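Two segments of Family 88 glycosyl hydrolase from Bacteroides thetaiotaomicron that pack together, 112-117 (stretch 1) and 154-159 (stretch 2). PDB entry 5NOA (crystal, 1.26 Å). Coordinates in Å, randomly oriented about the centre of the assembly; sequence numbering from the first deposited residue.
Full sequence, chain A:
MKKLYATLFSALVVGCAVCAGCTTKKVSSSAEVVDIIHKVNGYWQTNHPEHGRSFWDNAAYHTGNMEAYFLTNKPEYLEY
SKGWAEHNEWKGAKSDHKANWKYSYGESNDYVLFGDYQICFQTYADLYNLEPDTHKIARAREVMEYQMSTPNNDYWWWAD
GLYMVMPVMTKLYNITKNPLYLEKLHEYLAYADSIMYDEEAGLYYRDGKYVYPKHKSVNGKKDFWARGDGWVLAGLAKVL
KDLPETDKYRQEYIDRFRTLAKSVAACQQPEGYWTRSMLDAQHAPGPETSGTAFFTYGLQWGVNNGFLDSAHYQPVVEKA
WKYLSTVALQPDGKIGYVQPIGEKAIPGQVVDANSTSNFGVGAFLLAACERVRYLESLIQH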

# COMPACT_ATOMS: atom_id res chain seq x y z
N VAL A 112 2.70 -15.37 12.66
CA VAL A 112 2.91 -15.82 11.29
C VAL A 112 1.70 -15.56 10.40
O VAL A 112 1.85 -15.33 9.20
CB VAL A 112 3.27 -17.33 11.32
CG1 VAL A 112 3.37 -17.94 9.93
CG2 VAL A 112 4.54 -17.57 12.10
N LEU A 113 0.52 -15.59 11.00
CA LEU A 113 -0.74 -15.39 10.27
C LEU A 113 -1.24 -13.96 10.26
O LEU A 113 -2.31 -13.68 9.72
CB LEU A 113 -1.81 -16.34 10.81
CG LEU A 113 -1.49 -17.83 10.66
CD1 LEU A 113 -2.56 -18.64 11.38
CD2 LEU A 113 -1.33 -18.18 9.19
N PHE A 114 -0.48 -13.07 10.90
CA PHE A 114 -0.79 -11.66 10.91
C PHE A 114 -0.26 -11.04 9.62
O PHE A 114 0.93 -11.15 9.32
CB PHE A 114 -0.11 -11.03 12.12
CG PHE A 114 -0.37 -9.55 12.30
CD1 PHE A 114 -1.60 -8.95 11.99
CD2 PHE A 114 0.62 -8.75 12.84
CE1 PHE A 114 -1.81 -7.61 12.19
CE2 PHE A 114 0.42 -7.41 13.02
CZ PHE A 114 -0.78 -6.84 12.68
N GLY A 115 -1.14 -10.39 8.85
CA GLY A 115 -0.76 -9.85 7.57
C GLY A 115 0.40 -8.90 7.58
O GLY A 115 1.11 -8.80 6.56
N ASP A 116 0.64 -8.20 8.70
CA ASP A 116 1.85 -7.38 8.77
C ASP A 116 3.16 -8.17 8.63
O ASP A 116 4.19 -7.59 8.29
CB ASP A 116 1.86 -6.56 10.06
CG ASP A 116 0.97 -5.32 10.01
OD1 ASP A 116 0.43 -5.01 8.95
OD2 ASP A 116 0.91 -4.65 11.07
N TYR A 117 3.10 -9.49 8.87
CA TYR A 117 4.22 -10.40 8.67
C TYR A 117 4.12 -11.18 7.39
O TYR A 117 4.89 -12.15 7.18
CB TYR A 117 4.45 -11.30 9.89
CG TYR A 117 5.51 -10.81 10.83
CD1 TYR A 117 6.80 -10.51 10.37
CD2 TYR A 117 5.23 -10.69 12.18
CE1 TYR A 117 7.79 -10.11 11.26
CE2 TYR A 117 6.21 -10.29 13.06
CZ TYR A 117 7.48 -10.01 12.60
OH TYR A 117 8.43 -9.57 13.49
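Stretch 2, residues 154-159: DYWWWA

Stretch 2 has no regular helix or strand and runs alongside stretch 1 in roughly the same direction, the end-to-end vectors of the touching parts (113 to 116 and 155 to 158) lying 24° apart. Stretch 1 is itself mostly irregular, with a short 3-10 segment at Gly115 and Asp116; the turn is closed by a hydrogen bond from Tyr117 N to Phe114 O (2.8 Å). The backbones remain well separated, with CA of Phe114 7.3 Å from CA of Tyr155 and CA of Gly115 7.4 Å from CA of Trp156, so side chains fill much of the space between them. Together the two surfaces bury 286 Å².

Aromatic contacts dominate. Trp158, with chi1 in the p well, directs its CA-to-CB bond toward stretch 1 and loses the largest area, 69 Å². Phe114 CE1 lies over one face of its indole, 3.4 Å from Trp158 CH2; the Phe114 ring and the six-membered ring of Trp158 meet obliquely, their centroids 4.9 Å apart and planes at 41°. Phe114 CE1 also approaches Trp157 CZ2 at 3.7 Å, so one phenyl ring touches two consecutive tryptophans. Farther back along both chains, Leu113 CD1 packs against Tyr155 CE1 at 4.2 Å.

The edge of the Trp158 ring faces more polar atoms: Gly115 N is 3.6 Å from Trp158 CH2, and Asp116 OD1 is 3.4 Å from Trp158 CZ2. The absence of a side chain at Gly115 matters here, because an ideal CB would lie only 3.0 Å from Trp158 CH2.

No direct hydrogen bond joins the stretches. Instead, a single water bridges their backbones, donating to Leu113 O and Tyr155 O (both 2.8 Å from the water O) and accepting a weak hydrogen bond from Gly115 N (2.9 Å to the water O).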

# COMPACT_ATOMS: atom_id res chain seq x y z
N ASP A 154 -11.62 -14.30 9.05
CA ASP A 154 -11.49 -12.97 9.67
C ASP A 154 -10.01 -12.53 9.82
O ASP A 154 -9.68 -11.74 10.71
CB ASP A 154 -12.20 -12.94 11.03
CG ASP A 154 -11.65 -13.93 12.02
OD1 ASP A 154 -10.87 -14.82 11.66
OD2 ASP A 154 -12.09 -13.84 13.18
N TYR A 155 -9.17 -13.02 8.93
CA TYR A 155 -7.76 -12.67 8.95
C TYR A 155 -7.49 -11.19 8.66
O TYR A 155 -6.47 -10.69 9.11
CB TYR A 155 -6.96 -13.55 7.97
CG TYR A 155 -6.84 -14.97 8.46
CD1 TYR A 155 -5.98 -15.27 9.49
CD2 TYR A 155 -7.64 -16.00 7.95
CE1 TYR A 155 -5.91 -16.54 10.02
CE2 TYR A 155 -7.53 -17.29 8.46
CZ TYR A 155 -6.67 -17.55 9.49
OH TYR A 155 -6.54 -18.80 10.05
N TRP A 156 -8.34 -10.55 7.86
CA TRP A 156 -8.12 -9.15 7.43
C TRP A 156 -9.10 -8.26 8.18
O TRP A 156 -10.16 -7.86 7.69
CB TRP A 156 -8.23 -9.00 5.92
CG TRP A 156 -7.24 -9.83 5.16
CD1 TRP A 156 -6.15 -10.49 5.67
CD2 TRP A 156 -7.29 -10.16 3.76
NE1 TRP A 156 -5.54 -11.21 4.68
CE2 TRP A 156 -6.20 -11.01 3.50
CE3 TRP A 156 -8.14 -9.82 2.69
CZ2 TRP A 156 -5.96 -11.53 2.22
CZ3 TRP A 156 -7.91 -10.32 1.48
CH2 TRP A 156 -6.83 -11.16 1.23
N TRP A 157 -8.73 -7.96 9.43
CA TRP A 157 -9.57 -7.26 10.39
C TRP A 157 -9.22 -5.78 10.57
O TRP A 157 -9.83 -5.10 11.39
CB TRP A 157 -9.57 -8.00 11.76
CG TRP A 157 -8.19 -8.25 12.27
CD1 TRP A 157 -7.44 -9.39 12.10
CD2 TRP A 157 -7.35 -7.34 13.02
NE1 TRP A 157 -6.21 -9.22 12.65
CE2 TRP A 157 -6.14 -8.00 13.25
CE3 TRP A 157 -7.54 -6.06 13.55
CZ2 TRP A 157 -5.10 -7.41 13.94
CZ3 TRP A 157 -6.52 -5.51 14.25
CH2 TRP A 157 -5.31 -6.16 14.42
N TRP A 158 -8.27 -5.30 9.78
CA TRP A 158 -7.92 -3.89 9.79
C TRP A 158 -7.61 -3.50 8.35
O TRP A 158 -7.18 -4.32 7.54
CB TRP A 158 -6.73 -3.62 10.74
CG TRP A 158 -5.36 -4.04 10.25
CD1 TRP A 158 -4.33 -3.20 9.98
CD2 TRP A 158 -4.87 -5.36 9.95
NE1 TRP A 158 -3.25 -3.88 9.54
CE2 TRP A 158 -3.54 -5.22 9.52
CE3 TRP A 158 -5.40 -6.66 10.05
CZ2 TRP A 158 -2.78 -6.26 9.08
CZ3 TRP A 158 -4.61 -7.73 9.64
CH2 TRP A 158 -3.32 -7.51 9.13
N ALA A 159 -7.87 -2.24 8.03
CA ALA A 159 -7.83 -1.81 6.63
C ALA A 159 -6.48 -2.03 5.96
O ALA A 159 -6.42 -2.47 4.82
CB ALA A 159 -8.28 -0.35 6.49
O HOH W 1 -3.80 -11.52 8.85